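Local coordinates for tungstate ABC transporter, periplasmic tungstate-binding protein (Geobacter sulfurreducens, PDB 3LR1) that probably captures tungstate in the periplasm and hands it to an ABC transporter for uptake into the cell, at residues L21-P26 against L230-D235; L49-D54 against D67-D72; H61-E66 against R78-Y83. All coordinates share one frame; numbering follows the deposited sequence.

Contact 1. Residues L21-P26 against L230-D235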
# COMPACT_ATOMS: atom_id res chain seq x y z
N LEU A 21 3.24 5.56 -9.57
CA LEU A 21 4.43 5.12 -10.32
C LEU A 21 4.44 5.60 -11.77
O LEU A 21 5.49 5.89 -12.27
CB LEU A 21 4.60 3.60 -10.23
CG LEU A 21 4.86 3.11 -8.79
CD1 LEU A 21 4.96 1.56 -8.77
CD2 LEU A 21 6.04 3.78 -8.12
N LYS A 22 3.28 5.74 -12.41
CA LYS A 22 3.18 6.23 -13.74
C LYS A 22 3.71 7.67 -13.91
O LYS A 22 4.21 8.02 -14.93
CB LYS A 22 1.73 6.07 -14.25
CG LYS A 22 1.65 5.94 -15.75
CD LYS A 22 0.23 5.42 -16.19
CE LYS A 22 -0.93 6.11 -15.40
NZ LYS A 22 -0.86 7.63 -15.29
N VAL A 23 3.66 8.47 -12.86
CA VAL A 23 4.14 9.84 -12.82
C VAL A 23 5.57 9.93 -12.21
O VAL A 23 6.42 10.67 -12.67
CB VAL A 23 3.13 10.70 -12.03
CG1 VAL A 23 3.59 12.11 -11.93
CG2 VAL A 23 1.71 10.66 -12.74
N LEU A 24 5.85 9.12 -11.20
CA LEU A 24 7.13 9.16 -10.50
C LEU A 24 8.29 8.61 -11.34
O LEU A 24 9.41 9.15 -11.26
CB LEU A 24 7.02 8.35 -9.18
CG LEU A 24 8.20 8.37 -8.22
CD1 LEU A 24 8.57 9.78 -7.72
CD2 LEU A 24 7.86 7.49 -7.05
N LEU A 25 8.07 7.52 -12.08
CA LEU A 25 9.16 6.86 -12.76
C LEU A 25 9.73 7.50 -14.06
O LEU A 25 10.91 7.43 -14.30
CB LEU A 25 8.86 5.36 -12.97
CG LEU A 25 8.60 4.55 -11.69
CD1 LEU A 25 8.11 3.04 -12.04
CD2 LEU A 25 9.84 4.54 -10.84
N PRO A 26 8.90 8.09 -14.93
CA PRO A 26 9.47 8.59 -16.18
C PRO A 26 10.66 9.56 -16.13
O PRO A 26 11.62 9.41 -16.94
CB PRO A 26 8.28 9.15 -16.92
CG PRO A 26 7.13 8.25 -16.48
CD PRO A 26 7.42 8.07 -14.98
N LEU A 230 10.27 13.70 -4.23
CA LEU A 230 9.37 14.15 -3.18
C LEU A 230 8.31 15.11 -3.70
O LEU A 230 7.15 15.02 -3.32
CB LEU A 230 10.13 14.83 -2.06
CG LEU A 230 11.04 13.96 -1.21
CD1 LEU A 230 11.95 14.87 -0.29
CD2 LEU A 230 10.14 13.07 -0.38
N LYS A 231 8.68 16.00 -4.61
CA LYS A 231 7.75 16.92 -5.17
C LYS A 231 6.66 16.22 -5.96
O LYS A 231 5.50 16.58 -5.88
CB LYS A 231 8.44 17.96 -6.06
CG LYS A 231 7.51 19.09 -6.37
CD LYS A 231 8.20 20.15 -7.23
CE LYS A 231 7.19 20.95 -8.09
NZ LYS A 231 7.65 21.03 -9.54
N ILE A 232 7.02 15.19 -6.71
CA ILE A 232 6.01 14.46 -7.44
C ILE A 232 5.07 13.76 -6.46
O ILE A 232 3.84 13.76 -6.66
CB ILE A 232 6.65 13.40 -8.38
CG1 ILE A 232 7.33 14.14 -9.55
CG2 ILE A 232 5.56 12.39 -8.83
CD1 ILE A 232 8.20 13.27 -10.48
N ILE A 233 5.66 13.17 -5.41
CA ILE A 233 4.86 12.39 -4.46
C ILE A 233 3.93 13.33 -3.71
O ILE A 233 2.77 12.99 -3.47
CB ILE A 233 5.77 11.58 -3.49
CG1 ILE A 233 6.51 10.49 -4.30
CG2 ILE A 233 4.97 10.97 -2.31
CD1 ILE A 233 7.70 9.92 -3.53
N SER A 234 4.43 14.51 -3.34
CA SER A 234 3.59 15.46 -2.60
C SER A 234 2.55 16.15 -3.49
O SER A 234 1.49 16.50 -2.99
CB SER A 234 4.42 16.53 -1.89
OG SER A 234 4.87 17.45 -2.86
N ASP A 235 2.85 16.31 -4.80
CA ASP A 235 1.90 16.93 -5.78
C ASP A 235 0.85 15.93 -6.27
O ASP A 235 -0.14 16.32 -6.83
CB ASP A 235 2.64 17.43 -7.03
CG ASP A 235 3.35 18.78 -6.84
OD1 ASP A 235 3.48 19.22 -5.68
OD2 ASP A 235 3.79 19.38 -7.87
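Ile-232 of the C-terminal helix reaches across to Val-23 and Leu-24, and its CG2 branch does most of the touching. The two helical segments run nearly antiparallel, at 163°, with their axes 9.6 Å apart at closest approach, and branched aliphatic side chains fill the interface. With CG2 anti to the backbone N, Ile-232 sets this methyl against the other helix. There CG2 of Ile-232 lies 3.7 Å from CG1 of Val-23, and 4.0 Å from the CA of Leu-24. The other arm of the isoleucine brings its CD1 to 3.8 Å from the carbonyl O of Val-23, so side chain meets main chain as well as methyls.

Leu-24 answers from the opposite helix. Its CG stands anti to the backbone N (chi1 -174°), which carries CD1 to the seam between two residues: CD1 of Leu-24 is 4.1 Å from CG2 of Ile-232 and equally far from CG1 of Ile-233. No hydrogen bond crosses. The joint grades from exposed Val-23 to buried Leu-24 and Ile-233.

Helix 214-224 completes the packing: Val-224 touches Leu-24 and Ile-233, while Tyr-223 packs on Ile-232 and hydrogen-bonds through its hydroxyl to the carbonyl of Leu-24. Ile-233 also rests on Val-81 and Tyr-83 of strand 78-90, making this a nearly antiparallel helix pair packed beside the sheet of a periplasmic-binding-protein fold.

Contact 2. Residues L49-D54 against D67-D72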
# COMPACT_ATOMS: atom_id res chain seq x y z
N LEU A 49 10.05 -12.34 -4.20
CA LEU A 49 10.77 -12.04 -5.43
C LEU A 49 12.14 -11.42 -5.12
O LEU A 49 13.14 -11.80 -5.72
CB LEU A 49 9.96 -11.15 -6.35
CG LEU A 49 8.78 -11.82 -7.09
CD1 LEU A 49 7.98 -10.71 -7.76
CD2 LEU A 49 9.33 -12.89 -8.06
N GLY A 50 12.20 -10.55 -4.13
CA GLY A 50 13.44 -9.96 -3.71
C GLY A 50 14.34 -11.00 -3.00
O GLY A 50 15.52 -11.01 -3.24
N GLU A 51 13.73 -11.87 -2.19
CA GLU A 51 14.43 -13.01 -1.50
C GLU A 51 15.06 -13.95 -2.49
O GLU A 51 16.05 -14.56 -2.17
CB GLU A 51 13.52 -13.80 -0.58
CG GLU A 51 13.14 -13.08 0.73
CD GLU A 51 12.23 -13.86 1.65
OE1 GLU A 51 11.87 -15.03 1.30
OE2 GLU A 51 11.86 -13.30 2.72
N ALA A 52 14.49 -14.05 -3.68
CA ALA A 52 15.01 -14.91 -4.75
C ALA A 52 15.99 -14.18 -5.69
O ALA A 52 16.60 -14.80 -6.54
CB ALA A 52 13.80 -15.51 -5.57
N GLY A 53 16.15 -12.88 -5.55
CA GLY A 53 17.02 -12.09 -6.44
C GLY A 53 16.42 -11.82 -7.81
O GLY A 53 17.17 -11.51 -8.74
N ASP A 54 15.10 -11.98 -7.95
CA ASP A 54 14.43 -11.84 -9.26
C ASP A 54 13.99 -10.42 -9.52
O ASP A 54 13.49 -10.12 -10.60
CB ASP A 54 13.23 -12.82 -9.41
CG ASP A 54 13.67 -14.24 -9.72
OD1 ASP A 54 14.26 -14.42 -10.82
OD2 ASP A 54 13.47 -15.20 -8.92
N ASP A 67 11.23 -4.92 7.86
CA ASP A 67 12.28 -5.09 8.86
C ASP A 67 12.93 -6.44 8.80
O ASP A 67 14.15 -6.55 8.94
CB ASP A 67 11.76 -4.79 10.27
CG ASP A 67 11.50 -3.29 10.51
OD1 ASP A 67 11.87 -2.38 9.72
OD2 ASP A 67 10.88 -3.00 11.51
N LYS A 68 12.12 -7.48 8.63
CA LYS A 68 12.62 -8.84 8.54
C LYS A 68 13.48 -9.02 7.30
O LYS A 68 14.46 -9.69 7.34
CB LYS A 68 11.47 -9.87 8.56
CG LYS A 68 11.95 -11.29 8.63
CD LYS A 68 10.87 -12.33 8.86
CE LYS A 68 11.45 -13.73 8.85
NZ LYS A 68 11.90 -14.17 7.52
N PHE A 69 13.07 -8.44 6.19
CA PHE A 69 13.78 -8.53 4.91
C PHE A 69 15.18 -7.93 5.03
O PHE A 69 16.15 -8.48 4.50
CB PHE A 69 12.94 -7.82 3.86
CG PHE A 69 13.38 -8.02 2.43
CD1 PHE A 69 13.05 -9.15 1.75
CD2 PHE A 69 14.05 -7.05 1.77
CE1 PHE A 69 13.45 -9.32 0.38
CE2 PHE A 69 14.47 -7.18 0.43
CZ PHE A 69 14.15 -8.31 -0.25
N VAL A 70 15.26 -6.82 5.76
CA VAL A 70 16.52 -6.17 6.06
C VAL A 70 17.35 -6.99 7.05
O VAL A 70 18.53 -7.23 6.80
CB VAL A 70 16.37 -4.72 6.53
CG1 VAL A 70 17.71 -4.16 7.17
CG2 VAL A 70 15.82 -3.75 5.43
N ALA A 71 16.73 -7.46 8.13
CA ALA A 71 17.39 -8.27 9.15
C ALA A 71 17.96 -9.56 8.56
O ALA A 71 19.07 -10.00 8.92
CB ALA A 71 16.42 -8.60 10.31
N ASP A 72 17.20 -10.12 7.62
CA ASP A 72 17.59 -11.33 6.93
C ASP A 72 18.69 -11.12 5.88
O ASP A 72 19.20 -12.08 5.32
CB ASP A 72 16.37 -11.93 6.22
CG ASP A 72 15.40 -12.63 7.14
OD1 ASP A 72 15.64 -12.84 8.37
OD2 ASP A 72 14.33 -12.98 6.61
O HOH W 1 12.82 -11.59 4.69
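Gly-50 and Glu-51, near the end of helix 43-51, present their backbone to Phe-69 of helix 63-71, the CA atoms of Glu-51 and Phe-69 standing 7.8 Å apart. Just beyond, Gly-53 takes a positive phi (76°) and the chain closes on the last turn in a Schellman motif, with Gly-53 N bonded to Gly-50 O and Asp-54 N to Leu-49 O.

Phe-69 spans the gap with the edge of its ring. Its CG is anti to the backbone N (chi1 -169°), which sends the ring out to the facing helix. There CE1 of Phe-69 comes within 3.6 Å of the N of Glu-51, and CZ of Phe-69 within 3.9 Å of the C of Gly-50, both backbone atoms lying near the ring plane. The glycine suits this approach: a CB on Gly-50 would fall 2.8 Å from CZ of Phe-69. Glu-51 runs extended past the ring, its CG 3.8 Å from CE1 of Phe-69 and its carboxylate turned only 11° from the ring plane. A leucine in place of Phe-69 would probably leave a gap against the backbone of Gly-50 and deprive the Glu-51 methylene of its aromatic neighbour.

A polar bridge runs beside the ring. One water donates to OE2 of Glu-51 and to OD2 of Asp-72, 2.8 Å from each, and NZ of Lys-68 makes a salt bridge with the same Asp-72 OD2 at 2.9 Å, its hydrogen bond using the syn lone pair. The nearby lysine probably eases the proximity of the two carboxylates.

Leu-49 turns away onto Ile-39 and Val-41 of strand 35-41. Phe-69 packs on Met-202 of strand 197-204 and its backbone hydrogen-bonds with Gly-75, so the two helices meet beside the sheet.

Contact 3. Residues H61-E66 against R78-Y83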
# COMPACT_ATOMS: atom_id res chain seq x y z
N HIS A 61 4.52 -1.34 1.59
CA HIS A 61 4.12 -0.71 2.86
C HIS A 61 3.78 -1.90 3.74
O HIS A 61 2.68 -2.40 3.71
CB HIS A 61 2.89 0.28 2.70
CG HIS A 61 2.44 0.84 4.01
ND1 HIS A 61 3.33 1.32 4.95
CD2 HIS A 61 1.22 0.89 4.60
CE1 HIS A 61 2.68 1.67 6.05
NE2 HIS A 61 1.40 1.42 5.87
N ALA A 62 4.71 -2.35 4.57
CA ALA A 62 4.49 -3.54 5.44
C ALA A 62 5.67 -3.60 6.39
O ALA A 62 6.69 -4.31 6.17
CB ALA A 62 4.43 -4.80 4.62
N ARG A 63 5.58 -2.77 7.38
CA ARG A 63 6.75 -2.45 8.19
C ARG A 63 7.44 -3.68 8.83
O ARG A 63 8.67 -3.87 8.73
CB ARG A 63 6.38 -1.43 9.29
CG ARG A 63 7.58 -1.00 10.18
CD ARG A 63 8.85 -0.69 9.31
NE ARG A 63 9.36 0.66 9.49
CZ ARG A 63 8.79 1.75 8.96
NH1 ARG A 63 7.68 1.61 8.23
NH2 ARG A 63 9.31 2.96 9.15
N LYS A 64 6.67 -4.57 9.43
CA LYS A 64 7.29 -5.73 10.07
C LYS A 64 8.01 -6.60 9.06
O LYS A 64 9.05 -7.19 9.34
CB LYS A 64 6.31 -6.60 10.84
CG LYS A 64 5.26 -5.86 11.57
CD LYS A 64 4.33 -6.81 12.39
CE LYS A 64 3.60 -6.02 13.52
NZ LYS A 64 2.26 -5.47 13.18
N LEU A 65 7.38 -6.79 7.93
CA LEU A 65 7.96 -7.64 6.91
C LEU A 65 9.20 -6.99 6.26
O LEU A 65 10.17 -7.66 5.95
CB LEU A 65 6.90 -7.93 5.86
CG LEU A 65 5.75 -8.79 6.34
CD1 LEU A 65 4.84 -9.03 5.14
CD2 LEU A 65 6.27 -10.14 7.01
N GLU A 66 9.19 -5.69 6.11
CA GLU A 66 10.33 -4.95 5.57
C GLU A 66 11.50 -5.09 6.55
O GLU A 66 12.63 -5.31 6.14
CB GLU A 66 9.99 -3.47 5.42
CG GLU A 66 8.94 -3.11 4.34
CD GLU A 66 8.42 -1.67 4.52
OE1 GLU A 66 7.21 -1.43 4.63
OE2 GLU A 66 9.25 -0.77 4.57
N ARG A 78 17.29 0.68 3.15
CA ARG A 78 15.87 1.00 3.24
C ARG A 78 15.65 2.47 3.54
O ARG A 78 16.26 3.03 4.47
CB ARG A 78 15.15 0.22 4.35
CG ARG A 78 13.64 0.43 4.39
CD ARG A 78 12.96 0.06 5.72
NE ARG A 78 11.52 0.32 5.75
CZ ARG A 78 10.95 1.52 5.88
NH1 ARG A 78 11.67 2.64 6.01
NH2 ARG A 78 9.63 1.63 5.89
N LYS A 79 14.77 3.09 2.76
CA LYS A 79 14.35 4.45 3.04
C LYS A 79 12.85 4.56 3.09
O LYS A 79 12.12 3.93 2.30
CB LYS A 79 14.95 5.41 2.00
CG LYS A 79 16.44 5.66 2.14
CD LYS A 79 16.73 6.92 2.96
CE LYS A 79 16.28 8.27 2.26
NZ LYS A 79 15.84 9.45 3.19
N ASP A 80 12.36 5.37 4.01
CA ASP A 80 10.96 5.70 4.10
C ASP A 80 10.62 6.58 2.94
O ASP A 80 11.35 7.55 2.62
CB ASP A 80 10.63 6.56 5.36
CG ASP A 80 10.52 5.75 6.66
OD1 ASP A 80 10.34 4.53 6.63
OD2 ASP A 80 10.57 6.39 7.75
N VAL A 81 9.46 6.30 2.37
CA VAL A 81 8.85 7.08 1.34
C VAL A 81 7.46 7.42 1.87
O VAL A 81 6.54 6.58 1.92
CB VAL A 81 8.74 6.30 0.03
CG1 VAL A 81 7.94 7.12 -0.98
CG2 VAL A 81 10.09 5.94 -0.47
N MSE A 82 7.33 8.68 2.31
CA MSE A 82 6.12 9.10 2.98
C MSE A 82 5.14 9.35 1.90
O MSE A 82 5.30 10.26 1.09
CB MSE A 82 6.36 10.36 3.82
CG MSE A 82 7.34 10.08 5.02
SE MSE A 82 6.59 8.84 6.40
CE MSE A 82 8.04 7.73 6.20
N TYR A 83 4.08 8.55 1.89
CA TYR A 83 3.07 8.71 0.86
C TYR A 83 1.79 8.09 1.31
O TYR A 83 1.81 7.09 2.03
CB TYR A 83 3.52 8.05 -0.45
CG TYR A 83 2.42 7.88 -1.44
CD1 TYR A 83 1.74 8.97 -1.91
CD2 TYR A 83 2.07 6.63 -1.91
CE1 TYR A 83 0.67 8.83 -2.83
CE2 TYR A 83 1.02 6.46 -2.84
CZ TYR A 83 0.31 7.58 -3.28
OH TYR A 83 -0.74 7.51 -4.17
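Glu-66 and Arg-78, whose CA atoms lie 8.5 Å apart, join the first turn of helix 63-71 to the start of strand 78-90, and it is long charged side chains that span the distance. Arg-78, extended from CG to NE, grips one oxygen side-on: its NE and NH2 both donate to OE2 of Glu-66, each at 2.8 Å. The carboxylate and guanidinium planes are nearly parallel, 4° apart, yet stepped, both donors reaching OE2 from the same face of the carboxylate, tilted from its plane. Because both N-H groups converge on one oxygen, their N-H...O angles are bent to about 130°. The other oxygen of Glu-66, OE1, accepts a straight bond of 2.7 Å from the N of Ala-62 through its anti lone pair, tying the glutamate to the N-cap residue of its own helix.

Arg-63 bends at chi2 and chi3 and swings back over Arg-78, crossing it at about a right angle. NH2 of Arg-78 sits over a face of the Arg-63 guanidinium, off toward its rim and 3.0 Å from its NH1, two donors that do not bond each other; the planes are 36° apart. Asp-80 pairs with both arginines: its OD1 forms a salt bridge with NH2 of Arg-63 at 3.1 Å, and another with Arg-78, whose modelled length is doubtfully short. Two carboxylates thus probably offset two guanidinium groups in a four-residue salt-bridge network joining helix to strand.

The side chain of Glu-66 is about 9 Å from a bound tungsten ion and also touches Val-60 of strand 57-60. Strand 197-204 flanks the network, with Pro-198 against Arg-63 and Met-202 against Arg-78, and pairs antiparallel with strand 78-90.

Overall arrangement
The three contacts show how chemistry can follow position in one fold. Contact 1, partly buried with Val-23 at its exposed margin, joins apolar side chains and brings the C-terminal helix back, across some two hundred residues, to a helix near the N-terminus. Contact 2, the buried one, sets an aromatic edge against backbone, with a water bridge beside it. Contact 3, also partly buried, relies on ion pairs. Contacts 2 and 3 share helix 63-71: its first turn meets strand 78-90, its later turns meet helix 43-51, and Val-70 packs on Arg-78 between them. Contact 1 touches contact 3 through Ile-233 on the same strand, whereas contacts 1 and 2 stay about 13 Å apart at their nearest atoms.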